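Local coordinates for protein Emp47p (form2) (Saccharomyces cerevisiae, PDB 2A6Z) that acts as a Ca2+-independent, carbohydrate-recognising cargo receptor involved in the secretion of glycoproteins and needed for Emp46p to leave the endoplasmic reticulum, at residues Q97-P102 with T136-Q141; D106-L111 with N169-Q174. All coordinates share one frame; numbering follows the deposited sequence. Where two conformers were deposited one is given.

Contact 1 (Q97-P102 with T136-Q141); sequences QLYNGP and TKIYDQ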
ATOM      1  N   GLN A  97      10.515  -5.358   8.918  1.00  9.09           N
ATOM      2  CA  GLN A  97      10.262  -6.753   9.151  1.00 10.02           C
ATOM      3  C   GLN A  97       8.941  -7.294   8.676  1.00  9.53           C
ATOM      4  O   GLN A  97       8.722  -8.530   8.758  1.00 12.93           O
ATOM      5  CB  GLN A  97      10.368  -7.044  10.660  1.00  9.99           C
ATOM      6  CG  GLN A  97      11.742  -6.786  11.250  1.00 12.17           C
ATOM      7  CD  GLN A  97      11.797  -7.141  12.715  1.00 15.27           C
ATOM      8  OE1 GLN A  97      11.899  -8.342  13.053  1.00 19.66           O
ATOM      9  NE2 GLN A  97      11.624  -6.148  13.601  1.00 13.54           N
ATOM     10  N   LEU A  98       8.037  -6.459   8.161  1.00  8.13           N
ATOM     11  CA  LEU A  98       6.706  -6.920   7.731  1.00  7.92           C
ATOM     12  C   LEU A  98       6.500  -6.486   6.284  1.00  7.53           C
ATOM     13  O   LEU A  98       6.236  -5.322   6.006  1.00  7.76           O
ATOM     14  CB  LEU A  98       5.656  -6.294   8.665  1.00  8.24           C
ATOM     15  CG  LEU A  98       4.181  -6.639   8.319  1.00  8.40           C
ATOM     16  CD1 LEU A  98       3.977  -8.154   8.299  1.00  9.25           C
ATOM     17  CD2 LEU A  98       3.292  -5.941   9.321  1.00  9.09           C
ATOM     18  N   TYR A  99       6.721  -7.437   5.344  1.00  7.34           N
ATOM     19  CA  TYR A  99       6.664  -7.110   3.913  1.00  7.74           C
ATOM     20  C   TYR A  99       7.517  -5.892   3.614  1.00  7.34           C
ATOM     21  O   TYR A  99       7.180  -5.013   2.778  1.00  8.18           O
ATOM     22  CB  TYR A  99       5.183  -6.882   3.375  1.00  7.97           C
ATOM     23  CG  TYR A  99       4.400  -8.166   3.578  1.00  6.96           C
ATOM     24  CD1 TYR A  99       4.435  -9.165   2.619  1.00  7.44           C
ATOM     25  CD2 TYR A  99       3.711  -8.425   4.751  1.00  7.62           C
ATOM     26  CE1 TYR A  99       3.762 -10.355   2.794  1.00  7.20           C
ATOM     27  CE2 TYR A  99       3.045  -9.622   4.946  1.00  7.74           C
ATOM     28  CZ  TYR A  99       3.092 -10.587   3.950  1.00  7.30           C
ATOM     29  OH  TYR A  99       2.406 -11.774   4.196  1.00  8.49           O
ATOM     30  N   ASN A 100       8.720  -5.845   4.195  1.00  8.01           N
ATOM     31  CA  ASN A 100       9.680  -4.746   3.997  1.00  8.16           C
ATOM     32  C   ASN A 100       9.169  -3.392   4.464  1.00  7.45           C
ATOM     33  O   ASN A 100       9.675  -2.375   4.022  1.00  8.41           O
ATOM     34  CB  ASN A 100      10.159  -4.730   2.536  1.00  8.06           C
ATOM     35  CG  ASN A 100      11.394  -3.809   2.381  1.00  8.86           C
ATOM     36  OD1 ASN A 100      12.349  -3.927   3.186  1.00  9.56           O
ATOM     37  ND2 ASN A 100      11.378  -2.958   1.391  1.00  9.20           N
ATOM     38  N   GLY A 101       8.243  -3.421   5.409  1.00  8.61           N
ATOM     39  CA  GLY A 101       7.734  -2.288   6.125  1.00  7.74           C
ATOM     40  C   GLY A 101       7.643  -2.596   7.620  1.00  7.39           C
ATOM     41  O   GLY A 101       8.170  -3.613   8.071  1.00  8.86           O
ATOM     42  N   PRO A 102       7.064  -1.687   8.391  1.00  7.46           N
ATOM     43  CA  PRO A 102       7.198  -1.769   9.851  1.00  7.75           C
ATOM     44  C   PRO A 102       6.272  -2.774  10.501  1.00  8.41           C
ATOM     45  O   PRO A 102       5.069  -2.698  10.381  1.00  9.42           O
ATOM     46  CB  PRO A 102       6.882  -0.334  10.300  1.00  9.14           C
ATOM     47  CG  PRO A 102       5.927   0.153   9.205  1.00  8.15           C
ATOM     48  CD  PRO A 102       6.480  -0.417   7.944  1.00  7.42           C
ATOM     49  N   THR A 136       2.345 -14.810  12.376  1.00 19.03           N
ATOM     50  CA  THR A 136       1.751 -16.112  12.214  1.00 21.30           C
ATOM     51  C   THR A 136       0.226 -16.037  12.363  1.00 17.29           C
ATOM     52  O   THR A 136      -0.403 -17.043  12.069  1.00 25.04           O
ATOM     53  CB  THR A 136       2.283 -17.151  13.222  1.00 25.76           C
ATOM     54  OG1 THR A 136       1.879 -16.786  14.548  1.00 24.64           O
ATOM     55  CG2 THR A 136       3.800 -17.184  13.198  1.00 33.79           C
ATOM     56  N   LYS A 137      -0.361 -14.929  12.772  1.00 14.48           N
ATOM     57  CA  LYS A 137      -1.790 -14.768  12.943  1.00 12.86           C
ATOM     58  C   LYS A 137      -2.407 -13.720  11.997  1.00 10.88           C
ATOM     59  O   LYS A 137      -3.556 -13.326  12.185  1.00 10.83           O
ATOM     60  CB  LYS A 137      -2.117 -14.413  14.394  1.00 14.45           C
ATOM     61  CG  LYS A 137      -1.603 -15.518  15.354  1.00 19.08           C
ATOM     62  CD  LYS A 137      -1.980 -15.131  16.787  1.00 22.53           C
ATOM     63  CE  LYS A 137      -1.606 -16.104  17.878  1.00 23.33           C
ATOM     64  NZ  LYS A 137      -1.781 -17.524  17.564  1.00 28.12           N
ATOM     65  N   ILE A 138      -1.603 -13.259  11.016  1.00 10.53           N
ATOM     66  CA  ILE A 138      -2.071 -12.095  10.244  1.00  9.76           C
ATOM     67  C   ILE A 138      -3.418 -12.343   9.573  1.00  8.18           C
ATOM     68  O   ILE A 138      -4.241 -11.427   9.566  1.00  8.57           O
ATOM     69  CB  ILE A 138      -0.964 -11.720   9.245  1.00 10.16           C
ATOM     70  CG1 ILE A 138      -1.194 -10.323   8.652  1.00 14.45           C
ATOM     71  CG2 ILE A 138      -0.682 -12.776   8.166  1.00 14.72           C
ATOM     72  CD1 ILE A 138       0.092  -9.766   8.027  1.00 13.75           C
ATOM     73  N   TYR A 139      -3.647 -13.547   9.035  1.00  8.28           N
ATOM     74  CA  TYR A 139      -4.903 -13.735   8.301  1.00  8.25           C
ATOM     75  C   TYR A 139      -6.117 -13.750   9.235  1.00  8.90           C
ATOM     76  O   TYR A 139      -7.183 -13.211   8.913  1.00 11.27           O
ATOM     77  CB  TYR A 139      -4.845 -15.018   7.426  1.00  7.81           C
ATOM     78  CG  TYR A 139      -3.631 -14.925   6.498  1.00  7.86           C
ATOM     79  CD1 TYR A 139      -3.550 -13.929   5.508  1.00  7.00           C
ATOM     80  CD2 TYR A 139      -2.534 -15.791   6.640  1.00  8.86           C
ATOM     81  CE1 TYR A 139      -2.453 -13.826   4.675  1.00  7.15           C
ATOM     82  CE2 TYR A 139      -1.441 -15.669   5.820  1.00  8.77           C
ATOM     83  CZ  TYR A 139      -1.400 -14.684   4.849  1.00  7.56           C
ATOM     84  OH  TYR A 139      -0.280 -14.606   4.055  1.00  8.03           O
ATOM     85  N   ASP A 140      -5.929 -14.332  10.411  1.00  8.50           N
ATOM     86  CA  ASP A 140      -7.043 -14.313  11.389  1.00  8.88           C
ATOM     87  C   ASP A 140      -7.257 -12.926  11.953  1.00 10.22           C
ATOM     88  O   ASP A 140      -8.397 -12.604  12.399  1.00 12.70           O
ATOM     89  CB  ASP A 140      -6.735 -15.279  12.498  1.00  9.88           C
ATOM     90  CG  ASP A 140      -7.870 -16.133  12.901  0.51  6.33           C
ATOM     91  OD1 ASP A 140      -7.724 -17.138  13.596  0.51  6.95           O
ATOM     92  OD2 ASP A 140      -8.969 -15.618  12.605  0.51  6.81           O
ATOM     93  N   GLN A 141      -6.216 -12.092  11.940  1.00  7.96           N
ATOM     94  CA  GLN A 141      -6.275 -10.762  12.569  1.00  8.84           C
ATOM     95  C   GLN A 141      -6.693  -9.675  11.592  1.00  8.25           C
ATOM     96  O   GLN A 141      -6.920  -8.555  12.048  1.00 10.09           O
ATOM     97  CB  GLN A 141      -4.922 -10.414  13.241  1.00 11.55           C
ATOM     98  CG  GLN A 141      -4.715 -11.400  14.414  1.00 14.91           C
ATOM     99  CD  GLN A 141      -3.715 -11.178  15.471  0.63 14.42           C
ATOM    100  OE1 GLN A 141      -2.780 -10.489  15.099  0.63 18.09           O
ATOM    101  NE2 GLN A 141      -3.903 -11.746  16.672  0.63 15.98           N
TER

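Contact 2 (D106-L111 with N169-Q174); sequences DGLQLL and NLLKVQ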
ATOM      1  N   ASP A 106       1.880   1.901  13.811  1.00  9.07           N
ATOM      2  CA  ASP A 106       0.729   2.514  14.464  1.00  8.68           C
ATOM      3  C   ASP A 106      -0.172   3.098  13.407  1.00  7.86           C
ATOM      4  O   ASP A 106       0.111   4.210  12.908  1.00  9.08           O
ATOM      5  CB  ASP A 106       1.267   3.631  15.389  1.00 11.14           C
ATOM      6  CG  ASP A 106       0.160   4.328  16.149  1.00 15.07           C
ATOM      7  OD1 ASP A 106      -1.012   3.878  16.046  1.00 16.05           O
ATOM      8  OD2 ASP A 106       0.495   5.341  16.806  1.00 19.38           O
ATOM      9  N   GLY A 107      -1.171   2.383  12.957  1.00  7.83           N
ATOM     10  CA  GLY A 107      -2.007   2.819  11.888  1.00  7.56           C
ATOM     11  C   GLY A 107      -2.555   1.609  11.108  1.00  6.87           C
ATOM     12  O   GLY A 107      -2.953   0.601  11.700  1.00  7.51           O
ATOM     13  N   LEU A 108      -2.591   1.759   9.785  1.00  6.73           N
ATOM     14  CA  LEU A 108      -3.219   0.849   8.856  1.00  6.41           C
ATOM     15  C   LEU A 108      -2.215   0.245   7.885  1.00  6.16           C
ATOM     16  O   LEU A 108      -1.394   0.965   7.258  1.00  7.04           O
ATOM     17  CB  LEU A 108      -4.263   1.639   8.030  1.00  6.49           C
ATOM     18  CG  LEU A 108      -4.985   0.875   6.903  1.00  6.59           C
ATOM     19  CD1 LEU A 108      -5.890  -0.219   7.498  1.00  7.53           C
ATOM     20  CD2 LEU A 108      -5.756   1.868   6.051  1.00  7.65           C
ATOM     21  N   GLN A 109      -2.302  -1.080   7.717  1.00  5.99           N
ATOM     22  CA  GLN A 109      -1.626  -1.794   6.665  1.00  5.87           C
ATOM     23  C   GLN A 109      -2.696  -2.414   5.748  1.00  5.65           C
ATOM     24  O   GLN A 109      -3.607  -3.091   6.233  1.00  6.60           O
ATOM     25  CB  GLN A 109      -0.770  -2.924   7.271  1.00  6.46           C
ATOM     26  CG  GLN A 109      -0.049  -3.774   6.233  1.00  7.48           C
ATOM     27  CD  GLN A 109       0.358  -5.156   6.740  1.00  6.28           C
ATOM     28  OE1 GLN A 109      -0.089  -5.632   7.765  1.00  7.70           O
ATOM     29  NE2 GLN A 109       1.239  -5.799   6.016  1.00  7.68           N
ATOM     30  N   LEU A 110      -2.540  -2.218   4.445  1.00  5.35           N
ATOM     31  CA  LEU A 110      -3.373  -2.957   3.455  1.00  5.26           C
ATOM     32  C   LEU A 110      -2.433  -3.933   2.764  1.00  5.47           C
ATOM     33  O   LEU A 110      -1.466  -3.503   2.125  1.00  7.11           O
ATOM     34  CB  LEU A 110      -3.996  -2.016   2.426  1.00  6.07           C
ATOM     35  CG  LEU A 110      -4.917  -0.964   3.006  1.00  6.17           C
ATOM     36  CD1 LEU A 110      -5.433  -0.034   1.911  1.00  9.53           C
ATOM     37  CD2 LEU A 110      -6.108  -1.576   3.728  1.00  6.65           C
ATOM     38  N   LEU A 111      -2.737  -5.216   2.904  1.00  5.41           N
ATOM     39  CA  LEU A 111      -1.867  -6.270   2.376  1.00  5.64           C
ATOM     40  C   LEU A 111      -2.543  -6.955   1.192  1.00  5.07           C
ATOM     41  O   LEU A 111      -3.680  -7.452   1.341  1.00  5.52           O
ATOM     42  CB  LEU A 111      -1.590  -7.320   3.457  1.00  6.56           C
ATOM     43  CG  LEU A 111      -0.796  -8.553   2.985  1.00  6.47           C
ATOM     44  CD1 LEU A 111       0.608  -8.183   2.525  1.00  6.99           C
ATOM     45  CD2 LEU A 111      -0.724  -9.557   4.142  1.00  8.28           C
ATOM     46  N   ASN A 169     -16.755   8.727  10.153  1.00  7.43           N
ATOM     47  CA  ASN A 169     -15.468   8.086  10.157  1.00  7.45           C
ATOM     48  C   ASN A 169     -15.503   6.801   9.293  1.00  6.34           C
ATOM     49  O   ASN A 169     -14.998   5.775   9.730  1.00  8.05           O
ATOM     50  CB  ASN A 169     -14.968   7.722  11.578  1.00  9.85           C
ATOM     51  CG  ASN A 169     -15.239   8.840  12.531  1.00  9.41           C
ATOM     52  OD1 ASN A 169     -14.738   9.977  12.337  1.00 10.74           O
ATOM     53  ND2 ASN A 169     -15.966   8.511  13.585  1.00 13.12           N
ATOM     54  N   LEU A 170     -16.092   6.897   8.104  1.00  6.24           N
ATOM     55  CA  LEU A 170     -16.138   5.711   7.233  1.00  6.03           C
ATOM     56  C   LEU A 170     -14.771   5.525   6.556  1.00  5.51           C
ATOM     57  O   LEU A 170     -14.296   6.395   5.799  1.00  6.17           O
ATOM     58  CB  LEU A 170     -17.216   5.923   6.163  1.00  7.03           C
ATOM     59  CG  LEU A 170     -17.423   4.683   5.245  1.00  7.25           C
ATOM     60  CD1 LEU A 170     -17.961   3.519   6.053  1.00  7.56           C
ATOM     61  CD2 LEU A 170     -18.357   5.039   4.113  1.00 11.32           C
ATOM     62  N   LEU A 171     -14.179   4.366   6.786  1.00  5.51           N
ATOM     63  CA  LEU A 171     -12.948   3.906   6.089  1.00  5.31           C
ATOM     64  C   LEU A 171     -13.417   2.892   5.048  1.00  5.04           C
ATOM     65  O   LEU A 171     -14.044   1.898   5.425  1.00  5.93           O
ATOM     66  CB  LEU A 171     -12.004   3.270   7.084  1.00  5.98           C
ATOM     67  CG  LEU A 171     -10.777   2.609   6.491  1.00  6.03           C
ATOM     68  CD1 LEU A 171      -9.867   3.647   5.776  1.00  7.16           C
ATOM     69  CD2 LEU A 171      -9.979   1.897   7.587  1.00  8.18           C
ATOM     70  N   LYS A 172     -13.109   3.147   3.792  1.00  5.01           N
ATOM     71  CA  LYS A 172     -13.553   2.274   2.717  1.00  5.14           C
ATOM     72  C   LYS A 172     -12.371   2.021   1.790  1.00  4.82           C
ATOM     73  O   LYS A 172     -11.555   2.908   1.532  1.00  5.34           O
ATOM     74  CB  LYS A 172     -14.718   2.913   1.959  1.00  6.08           C
ATOM     75  CG  LYS A 172     -15.248   2.082   0.795  1.00  6.66           C
ATOM     76  CD  LYS A 172     -16.585   2.563   0.330  1.00 11.57           C
ATOM     77  CE  LYS A 172     -16.491   3.846  -0.368  1.00 12.99           C
ATOM     78  NZ  LYS A 172     -17.880   4.152  -0.821  1.00 14.49           N
ATOM     79  N   VAL A 173     -12.317   0.781   1.301  1.00  4.81           N
ATOM     80  CA  VAL A 173     -11.380   0.412   0.264  1.00  4.70           C
ATOM     81  C   VAL A 173     -12.189  -0.137  -0.930  1.00  4.82           C
ATOM     82  O   VAL A 173     -13.027  -1.009  -0.740  1.00  5.55           O
ATOM     83  CB  VAL A 173     -10.369  -0.627   0.763  1.00  5.78           C
ATOM     84  CG1 VAL A 173      -9.484  -1.120  -0.373  1.00  8.15           C
ATOM     85  CG2 VAL A 173      -9.546  -0.030   1.902  1.00  6.81           C
ATOM     86  N   GLN A 174     -11.888   0.403  -2.106  1.00  5.09           N
ATOM     87  CA  GLN A 174     -12.422  -0.086  -3.380  1.00  5.39           C
ATOM     88  C   GLN A 174     -11.274  -0.639  -4.205  1.00  5.09           C
ATOM     89  O   GLN A 174     -10.138  -0.167  -4.108  1.00  6.10           O
ATOM     90  CB  GLN A 174     -13.080   1.062  -4.142  1.00  6.24           C
ATOM     91  CG  GLN A 174     -14.347   1.604  -3.431  1.00  6.47           C
ATOM     92  CD  GLN A 174     -14.659   3.009  -3.948  1.00  7.56           C
ATOM     93  OE1 GLN A 174     -13.992   3.950  -3.550  1.00  8.13           O
ATOM     94  NE2 GLN A 174     -15.588   3.144  -4.838  1.00 16.61           N
TER

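Contact 1 (Q97-P102 with T136-Q141)
Ile138 overlaps two side chains of the opposing turn, Leu98 and Tyr99, with a single methyl, CD1, which lies 4.2 Å from Leu98 CD1 and 4.3 Å from Tyr99 CE2. It comes up at the edge of the Tyr99 ring, close to the ring plane, and does not cover a face. The extended shape of Ile138 (chi1 -165°, chi2 162°) carries this methyl forward, while its other branch folds back within the same segment: Ile138 CG2 sits 3.7 Å above the plane of the Tyr139 ring, over its centre. That ring faces its own neighbour, and the Tyr139 side chain lies roughly perpendicular to that of Tyr99. Their phenol ends approach only to 3.9 Å from Tyr99 OH to Tyr139 OH, which is no hydrogen bond; Tyr139 OH is bonded to Asp113 instead.

Leu98 and Tyr99 are presented by a type I' turn running from Leu98 to Gly101, closed by Leu98 N to Gly101 O at 2.9 Å and Gly101 N to Leu98 O at 2.8 Å. Tyr99 O also bonds Thr198, and Ile138 O bonds Gln125, so sheet residues anchor both backbones. The contact joins the loop 97-102 to the short helical segment 136-141 over the sheet containing strand 108-113, on the side that, as in other L-type lectins, is probably the sugar-binding face. With 105 Å² buried and no hydrogen bond between the segments, attraction here is mainly dispersive: three apolar groups meet, while each segment finds its polar partners elsewhere.

Contact 2 (D106-L111 with N169-Q174)
Leu171 is the first residue of 169-174 to meet the other segment: its CD1 lies 4.5 Å from Leu108 CD2, a loose methyl-to-methyl contact between two leucines that both point across the interface. Just before it, Asn169 and Leu170 form a G1 beta bulge facing Asp164, where the chain returns from strand 153-164. Val173 then makes the tighter contact. One methyl, Val173 CG2, is shared by both branches of Leu110, 4.1 Å from Leu110 CD1 and 4.2 Å from Leu110 CD2, and the two side chains run antiparallel alongside one another. With chi1 of -61°, Leu110 has CG beside the backbone N, and both its methyls reach Val173.

No hydrogen bond crosses the gap, and the nearest CA atoms stay well apart, 10.6 Å for Leu108 and Leu171 and 9.3 Å for Leu110 and Val173. Such spacing, with strands 108-113 and 170-175 in different seven-stranded sheets, fits the facing layers of the lectin beta sandwich. Around the contact, Val161 on strand 153-164 touches Leu110 and Leu171, Phe181 on strand 178-183 touches Leu110 and Val173, and Phe143 packs on Leu108 from the loop ahead of strand 144-147.

Overall arrangement
Strand 108-111 connects the two contacts, whose centres lie 15 Å apart. Leu108 and Leu110 point into the sandwich at contact 2, whereas Gln109 and Leu111 serve the other face of the sheet, beneath contact 1. There Leu111 CD1 meets Tyr99 CE2 at 3.7 Å and Leu111 CD2 meets Ile138 CD1 at 4.0 Å, while Gln109 OE1 packs 3.7 Å from Leu98 CD2. The segments alternate in sequence, so the chain passes between the outer loops and the core more than once. A disulfide expected between Cys146 and Cys180 would tie together the edge strands of the two sheets that contact 2 brings face to face.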